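Local coordinates for ancylostoma secreted protein 1 (Necator americanus, PDB 3NT8) that is associated with the transition of infective hookworm larvae to parasitism and carries two CAP domains in a single chain, at residues L41-N46 with P121-W126; N46-V51 with Y70-D75; Q403-C408 with A412-T417. One frame throughout, in Å; residues are numbered along the deposited sequence.

Contact 1: residues L41-N46 with P121-W126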
# COMPACT_ATOMS: atom_id res chain seq x y z
N LEU A 41 -14.03 -14.43 -11.82
CA LEU A 41 -14.35 -13.05 -11.56
C LEU A 41 -15.52 -12.89 -10.60
O LEU A 41 -15.45 -12.05 -9.71
CB LEU A 41 -14.60 -12.32 -12.86
CG LEU A 41 -14.84 -10.82 -12.79
CD1 LEU A 41 -13.59 -10.10 -12.33
CD2 LEU A 41 -15.33 -10.31 -14.17
N ASP A 42 -16.61 -13.65 -10.82
CA ASP A 42 -17.82 -13.55 -10.01
C ASP A 42 -17.56 -13.97 -8.56
O ASP A 42 -18.07 -13.34 -7.59
CB ASP A 42 -18.92 -14.46 -10.61
CG ASP A 42 -19.52 -13.89 -11.87
OD1 ASP A 42 -19.22 -12.71 -12.22
OD2 ASP A 42 -20.32 -14.62 -12.50
N PHE A 43 -16.80 -15.05 -8.38
CA PHE A 43 -16.55 -15.53 -7.02
C PHE A 43 -15.83 -14.40 -6.22
O PHE A 43 -16.12 -14.14 -5.03
CB PHE A 43 -15.77 -16.86 -7.03
CG PHE A 43 -15.69 -17.54 -5.67
CD1 PHE A 43 -16.44 -18.72 -5.43
CD2 PHE A 43 -14.89 -17.04 -4.65
CE1 PHE A 43 -16.38 -19.33 -4.20
CE2 PHE A 43 -14.84 -17.67 -3.41
CZ PHE A 43 -15.57 -18.84 -3.19
N HIS A 44 -14.91 -13.72 -6.87
CA HIS A 44 -14.16 -12.71 -6.13
C HIS A 44 -15.07 -11.53 -5.78
O HIS A 44 -15.03 -11.07 -4.66
CB HIS A 44 -12.93 -12.22 -6.88
CG HIS A 44 -11.71 -13.11 -6.79
ND1 HIS A 44 -11.53 -14.21 -7.59
CD2 HIS A 44 -10.58 -13.00 -6.05
CE1 HIS A 44 -10.36 -14.77 -7.31
NE2 HIS A 44 -9.76 -14.05 -6.38
N ASN A 45 -15.84 -11.03 -6.76
CA ASN A 45 -16.70 -9.86 -6.54
C ASN A 45 -17.90 -10.09 -5.64
O ASN A 45 -18.35 -9.17 -4.96
CB ASN A 45 -17.19 -9.30 -7.85
CG ASN A 45 -16.09 -8.68 -8.61
OD1 ASN A 45 -15.22 -8.05 -8.00
ND2 ASN A 45 -16.09 -8.85 -9.93
N ASN A 46 -18.45 -11.29 -5.68
CA ASN A 46 -19.53 -11.63 -4.79
C ASN A 46 -19.05 -11.68 -3.34
O ASN A 46 -19.79 -11.26 -2.44
CB ASN A 46 -20.18 -12.98 -5.16
CG ASN A 46 -20.89 -12.90 -6.50
OD1 ASN A 46 -21.38 -11.84 -6.85
ND2 ASN A 46 -20.93 -13.99 -7.25
N PRO A 121 -13.86 -25.00 -5.49
CA PRO A 121 -13.23 -25.43 -4.26
C PRO A 121 -11.84 -24.83 -4.09
O PRO A 121 -11.38 -24.74 -2.96
CB PRO A 121 -13.21 -26.98 -4.39
CG PRO A 121 -13.13 -27.19 -5.88
CD PRO A 121 -14.14 -26.15 -6.39
N THR A 122 -11.15 -24.44 -5.18
CA THR A 122 -9.88 -23.70 -5.04
C THR A 122 -10.09 -22.32 -4.39
O THR A 122 -9.40 -21.95 -3.42
CB THR A 122 -9.16 -23.47 -6.38
OG1 THR A 122 -8.87 -24.75 -6.92
CG2 THR A 122 -7.83 -22.72 -6.18
N LEU A 123 -11.03 -21.57 -4.95
CA LEU A 123 -11.27 -20.23 -4.52
C LEU A 123 -11.88 -20.23 -3.07
O LEU A 123 -11.53 -19.38 -2.22
CB LEU A 123 -12.09 -19.45 -5.55
CG LEU A 123 -11.24 -18.62 -6.56
CD1 LEU A 123 -10.40 -19.55 -7.39
CD2 LEU A 123 -12.11 -17.88 -7.48
N SER A 124 -12.74 -21.19 -2.78
CA SER A 124 -13.33 -21.25 -1.47
C SER A 124 -12.38 -21.69 -0.39
O SER A 124 -12.51 -21.28 0.80
CB SER A 124 -14.68 -22.02 -1.48
OG SER A 124 -14.55 -23.41 -1.71
N GLY A 125 -11.41 -22.51 -0.78
CA GLY A 125 -10.25 -22.88 0.06
C GLY A 125 -9.34 -21.67 0.38
O GLY A 125 -8.90 -21.51 1.53
N TRP A 126 -9.07 -20.84 -0.62
CA TRP A 126 -8.36 -19.55 -0.41
C TRP A 126 -9.11 -18.64 0.53
O TRP A 126 -8.54 -18.08 1.46
CB TRP A 126 -8.12 -18.82 -1.75
CG TRP A 126 -7.15 -19.49 -2.63
CD1 TRP A 126 -6.18 -20.41 -2.25
CD2 TRP A 126 -6.96 -19.28 -4.04
NE1 TRP A 126 -5.45 -20.78 -3.34
CE2 TRP A 126 -5.92 -20.14 -4.46
CE3 TRP A 126 -7.56 -18.47 -4.98
CZ2 TRP A 126 -5.46 -20.21 -5.78
CZ3 TRP A 126 -7.11 -18.56 -6.31
CH2 TRP A 126 -6.08 -19.43 -6.69
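Phe43 and Leu123 meet where helices 34-52 and 119-127 run side by side in the first CAP domain. The helical segments point nearly the same way, their axes 27° apart and 10.8 Å at closest approach, so the helices meet through side chains, the Phe43 ring also reaching the backbone at Leu123 and Ser124. The main apolar interaction is a CH-pi contact: Leu123 CB stands over one face of the Phe43 ring, 3.9 Å from its centroid and displaced toward the rim. With CG turned anti to the backbone nitrogen (chi1 -169°), the Phe43 side chain reaches across to the other helix and lies alongside Leu123, the two pointing opposite ways. Its far end continues to the next residue, where Phe43 CZ lies 3.7 Å from Ser124 CB. The other branch of the packing belongs to His44, whose CE1 comes within 3.6 Å of Leu123 CD2, the imidazole set crosswise to the leucine side chain. Leu123 thus packs against two aromatic groups from successive residues of one helix. No hydrogen bond links the segments, and the polar atoms of His44 and Ser124 are engaged by other residues. His44 is held at both nitrogens, ND1 to the Phe40 carbonyl one turn earlier and NE2 to the Tyr177 hydroxyl, which fixes the ring's rotation; Ser124 OG bonds to Glu120 O within its own helix. Met152 of helix 147-153 packs against Phe43, His44 and Trp126, while His44 and Trp126 both touch Cys175 on strand 170-177, so the helix pair lies against the central sheet.

Contact 2: residues N46-V51 with Y70-D75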
# COMPACT_ATOMS: atom_id res chain seq x y z
N ASN A 46 -18.45 -11.29 -5.68
CA ASN A 46 -19.53 -11.63 -4.79
C ASN A 46 -19.05 -11.68 -3.34
O ASN A 46 -19.79 -11.26 -2.44
CB ASN A 46 -20.18 -12.98 -5.16
CG ASN A 46 -20.89 -12.90 -6.50
OD1 ASN A 46 -21.38 -11.84 -6.85
ND2 ASN A 46 -20.93 -13.99 -7.25
N ALA A 47 -17.87 -12.25 -3.13
CA ALA A 47 -17.28 -12.34 -1.81
C ALA A 47 -16.80 -10.98 -1.34
O ALA A 47 -16.96 -10.64 -0.16
CB ALA A 47 -16.08 -13.39 -1.77
N ARG A 48 -16.27 -10.18 -2.25
CA ARG A 48 -15.90 -8.80 -1.84
C ARG A 48 -17.11 -7.92 -1.40
O ARG A 48 -16.98 -7.08 -0.49
CB ARG A 48 -15.05 -8.09 -2.92
CG ARG A 48 -13.67 -8.75 -3.13
CD ARG A 48 -12.92 -8.40 -4.46
NE ARG A 48 -12.48 -7.02 -4.43
CZ ARG A 48 -11.32 -6.60 -3.94
NH1 ARG A 48 -10.39 -7.49 -3.50
NH2 ARG A 48 -11.08 -5.30 -3.94
N ARG A 49 -18.26 -8.14 -2.04
CA ARG A 49 -19.47 -7.35 -1.84
C ARG A 49 -20.09 -7.77 -0.53
O ARG A 49 -20.59 -6.92 0.18
CB ARG A 49 -20.45 -7.53 -2.99
CG ARG A 49 -21.72 -6.69 -2.87
CD ARG A 49 -22.60 -6.90 -4.07
NE ARG A 49 -22.32 -5.89 -5.09
CZ ARG A 49 -21.84 -6.14 -6.32
NH1 ARG A 49 -21.59 -7.37 -6.73
NH2 ARG A 49 -21.65 -5.14 -7.14
N ARG A 50 -20.07 -9.08 -0.23
CA ARG A 50 -20.45 -9.59 1.06
C ARG A 50 -19.70 -8.97 2.20
O ARG A 50 -20.30 -8.69 3.23
CB ARG A 50 -20.41 -11.11 1.15
CG ARG A 50 -21.47 -11.82 0.33
CD ARG A 50 -21.47 -13.28 0.62
NE ARG A 50 -21.85 -13.63 2.01
CZ ARG A 50 -23.10 -13.71 2.54
NH1 ARG A 50 -24.19 -13.39 1.84
NH2 ARG A 50 -23.27 -14.10 3.82
N VAL A 51 -18.40 -8.74 2.05
CA VAL A 51 -17.60 -8.14 3.09
C VAL A 51 -17.98 -6.70 3.26
O VAL A 51 -18.26 -6.24 4.40
CB VAL A 51 -16.08 -8.24 2.79
CG1 VAL A 51 -15.26 -7.50 3.89
CG2 VAL A 51 -15.65 -9.69 2.71
N TYR A 70 -13.23 -2.06 -3.82
CA TYR A 70 -13.28 -2.08 -5.30
C TYR A 70 -13.67 -3.43 -5.95
O TYR A 70 -13.28 -4.53 -5.50
CB TYR A 70 -12.00 -1.49 -5.94
CG TYR A 70 -11.96 0.01 -5.90
CD1 TYR A 70 -12.19 0.76 -7.06
CD2 TYR A 70 -11.84 0.69 -4.69
CE1 TYR A 70 -12.24 2.11 -7.04
CE2 TYR A 70 -11.85 2.08 -4.66
CZ TYR A 70 -12.04 2.78 -5.81
OH TYR A 70 -12.06 4.16 -5.72
N LYS A 71 -14.50 -3.31 -6.97
CA LYS A 71 -14.90 -4.44 -7.81
C LYS A 71 -13.69 -4.70 -8.67
O LYS A 71 -13.09 -3.76 -9.16
CB LYS A 71 -16.05 -4.03 -8.69
CG LYS A 71 -16.65 -5.16 -9.49
CD LYS A 71 -17.92 -4.69 -10.23
CE LYS A 71 -18.57 -5.95 -10.97
NZ LYS A 71 -19.65 -5.58 -11.94
N LEU A 72 -13.34 -5.97 -8.84
CA LEU A 72 -12.29 -6.38 -9.77
C LEU A 72 -12.77 -6.40 -11.20
O LEU A 72 -13.92 -6.78 -11.46
CB LEU A 72 -11.74 -7.79 -9.35
CG LEU A 72 -11.24 -7.92 -7.89
CD1 LEU A 72 -10.61 -9.30 -7.49
CD2 LEU A 72 -10.20 -6.84 -7.65
N SER A 73 -11.91 -6.00 -12.12
CA SER A 73 -12.11 -6.23 -13.55
C SER A 73 -11.11 -7.24 -14.02
O SER A 73 -9.98 -7.32 -13.51
CB SER A 73 -11.86 -4.95 -14.31
OG SER A 73 -12.75 -3.99 -13.81
N TRP A 74 -11.52 -8.06 -14.98
CA TRP A 74 -10.55 -9.00 -15.61
C TRP A 74 -9.42 -8.36 -16.42
O TRP A 74 -9.63 -7.38 -17.14
CB TRP A 74 -11.33 -10.01 -16.47
CG TRP A 74 -10.54 -11.21 -16.84
CD1 TRP A 74 -9.82 -11.39 -18.00
CD2 TRP A 74 -10.40 -12.40 -16.08
NE1 TRP A 74 -9.24 -12.62 -17.99
CE2 TRP A 74 -9.60 -13.28 -16.84
CE3 TRP A 74 -10.90 -12.83 -14.82
CZ2 TRP A 74 -9.24 -14.54 -16.38
CZ3 TRP A 74 -10.54 -14.10 -14.35
CH2 TRP A 74 -9.73 -14.95 -15.15
N ASP A 75 -8.21 -8.91 -16.37
CA ASP A 75 -7.16 -8.34 -17.19
C ASP A 75 -6.52 -9.40 -18.09
O ASP A 75 -5.97 -10.38 -17.59
CB ASP A 75 -6.15 -7.59 -16.31
CG ASP A 75 -5.08 -6.87 -17.13
OD1 ASP A 75 -5.19 -5.65 -17.30
OD2 ASP A 75 -4.14 -7.53 -17.60
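The guanidinium of Arg48 has Leu72 over one face and the carbonyl oxygen of Tyr70 at its edge. Leu72 CD2 sits 3.8 Å above the plane, over the centre of the group, and the leucine runs roughly perpendicular to the arginine side chain. The setting is the alpha-beta-alpha sandwich of a CAP domain: helix 34-52 packs against the chain that leads into the short edge strand 73-74. At the edge, Arg48 grips Tyr70 side-on, with NE and NH2 both donating to the same oxygen. The bond from Arg48 NE to Tyr70 O is 2.8 Å long and approaches almost in line with the carbonyl, whereas NH2 comes in at a C=O...N angle of 133° and is tilted from the carbonyl plane. Tyr70 O lies close to the guanidinium plane, yet sharing one acceptor bends both bonds, to N-H...O angles of 146° for NE and 143° for NH2. A bend at chi3 turns the end of the arginine so that NE and NH2 face the carbonyl together. The buried positive group is further satisfied by main-chain oxygens: NH1 donates to Met152 O and NH2 also to Tyr154 O. Arg48 therefore joins helix 34-52 to two separate backbone regions, and several carbonyl dipoles probably offset its charge. The side chain of Tyr70 leaves its backbone away from the helix, and its hydroxyl is bonded to Ser207 OG and Tyr204 N. Nearer the backbone, the aliphatic part of the arginine also packs on the leucine, Arg48 CD lying 3.8 Å from Leu72 CG.

Contact 3: residues Q403-C408 with A412-T417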
# COMPACT_ATOMS: atom_id res chain seq x y z
N GLN A 403 -0.01 24.31 21.13
CA GLN A 403 -1.23 24.38 20.34
C GLN A 403 -0.88 24.67 18.87
O GLN A 403 0.04 25.43 18.60
CB GLN A 403 -2.18 25.43 20.91
CG GLN A 403 -2.79 25.07 22.29
CD GLN A 403 -3.73 23.85 22.23
OE1 GLN A 403 -4.54 23.71 21.31
NE2 GLN A 403 -3.65 22.98 23.23
N PRO A 404 -1.57 24.01 17.91
CA PRO A 404 -1.28 24.24 16.49
C PRO A 404 -1.30 25.71 16.07
O PRO A 404 -2.19 26.46 16.46
CB PRO A 404 -2.35 23.44 15.75
CG PRO A 404 -3.26 22.90 16.77
CD PRO A 404 -2.57 22.95 18.11
N CYS A 405 -0.27 26.10 15.32
CA CYS A 405 -0.09 27.43 14.73
C CYS A 405 0.43 28.47 15.74
O CYS A 405 0.75 29.63 15.35
CB CYS A 405 -1.37 27.94 14.03
SG CYS A 405 -2.27 26.80 12.96
N SER A 406 0.54 28.07 17.00
CA SER A 406 0.95 28.96 18.11
C SER A 406 2.29 29.58 17.93
O SER A 406 2.49 30.70 18.37
CB SER A 406 1.02 28.19 19.46
OG SER A 406 -0.28 28.05 20.03
N GLN A 407 3.22 28.83 17.33
CA GLN A 407 4.62 29.21 17.28
C GLN A 407 5.12 29.30 15.87
O GLN A 407 6.35 29.29 15.67
CB GLN A 407 5.51 28.27 18.10
CG GLN A 407 5.34 28.41 19.62
CD GLN A 407 6.22 27.48 20.41
OE1 GLN A 407 7.41 27.45 20.22
NE2 GLN A 407 5.62 26.74 21.35
N CYS A 408 4.20 29.41 14.90
CA CYS A 408 4.57 29.68 13.47
C CYS A 408 5.32 31.01 13.31
O CYS A 408 5.03 31.99 13.98
CB CYS A 408 3.36 29.68 12.51
SG CYS A 408 2.41 28.13 12.37
N ALA A 412 3.80 33.84 8.75
CA ALA A 412 3.29 32.63 8.08
C ALA A 412 1.80 32.46 8.29
O ALA A 412 1.25 33.04 9.21
CB ALA A 412 4.06 31.41 8.55
N THR A 413 1.14 31.70 7.40
CA THR A 413 -0.28 31.41 7.58
C THR A 413 -0.44 30.00 8.12
O THR A 413 0.38 29.10 7.84
CB THR A 413 -1.13 31.45 6.25
OG1 THR A 413 -0.46 30.71 5.25
CG2 THR A 413 -1.41 32.89 5.77
N CYS A 414 -1.54 29.81 8.84
CA CYS A 414 -1.88 28.57 9.48
C CYS A 414 -3.35 28.56 9.86
O CYS A 414 -3.85 29.47 10.52
CB CYS A 414 -0.99 28.36 10.72
SG CYS A 414 -1.04 26.66 11.39
N SER A 415 -4.05 27.51 9.47
CA SER A 415 -5.38 27.26 9.98
C SER A 415 -5.44 26.18 11.09
O SER A 415 -4.74 25.19 11.04
CB SER A 415 -6.35 26.97 8.83
OG SER A 415 -6.00 25.81 8.13
N VAL A 416 -6.30 26.37 12.08
CA VAL A 416 -6.37 25.43 13.19
C VAL A 416 -7.01 24.12 12.80
O VAL A 416 -6.87 23.14 13.51
CB VAL A 416 -7.07 25.99 14.49
CG1 VAL A 416 -6.26 27.10 15.09
CG2 VAL A 416 -8.54 26.38 14.23
N THR A 417 -7.69 24.09 11.67
CA THR A 417 -8.27 22.86 11.19
C THR A 417 -7.27 22.00 10.42
O THR A 417 -7.56 20.85 10.14
CB THR A 417 -9.48 23.13 10.29
OG1 THR A 417 -9.06 23.96 9.17
CG2 THR A 417 -10.57 23.82 11.07
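Cys405 and Cys414 bring their sulfurs together by different first torsions: in Cys405 SG lies beside the backbone nitrogen (chi1 -45°), whereas in Cys414 it is anti to that nitrogen (chi1 -166°). The two sulfurs join in a disulfide 2.0 Å long, with a torsion of -63° about the S-S bond. The bridge holds the segments close, with Cys405 CB 3.4 Å from Cys414 CB across the covalent link. A second cysteine backs the bridge: Cys408 SG approaches Cys414 CB at 3.8 Å and is itself bonded to Cys421, so the two disulfides pack against one another. Cys408 CB also faces Ala412 CB at 4.4 Å, a loose apolar touch. Toward the other end, Pro404 O approaches Val416 CG1 at 4.3 Å. Residues 403-408 fold into two overlapping turns, a type II turn from Gln403 to Ser406 followed by a type I turn from Cys405 to Cys408. The first is closed by Ser406 N donating to Gln403 O (3.1 Å), and Cys405 sits in it with a positive phi. Nearby, Thr413 is tied to Ser422 through both its hydroxyl and its backbone, while Gln407 bonds through its backbone to Ala269. In this surface loop of a secreted protein no hydrogen bond passes between the two segments; the Cys405-Cys414 cross-link ties them together covalently, and the adjoining Cys408-Cys421 bridge fastens the first of them to the chain farther on.

Contacts 1 and 2 belong to the first CAP domain and share helix 34-52, with Asn46 common to both; their centres are 10 Å apart. They meet directly through Asn45, whose OD1 probably accepts from Leu72 N, and through His44 packing on Leu72. Contact 2 is nested inside the chain loop closed by contact 1. Successive turns of the shared helix face helix 119-127 and the approach to strand 73-74, which ties it into the domain by packing and hydrogen bonds. Contact 3, a covalently linked loop near the C-terminus, follows much later, after strand 381-388. Its centre lies about 50 Å from that of contact 1, on the opposite side of the chain's centre.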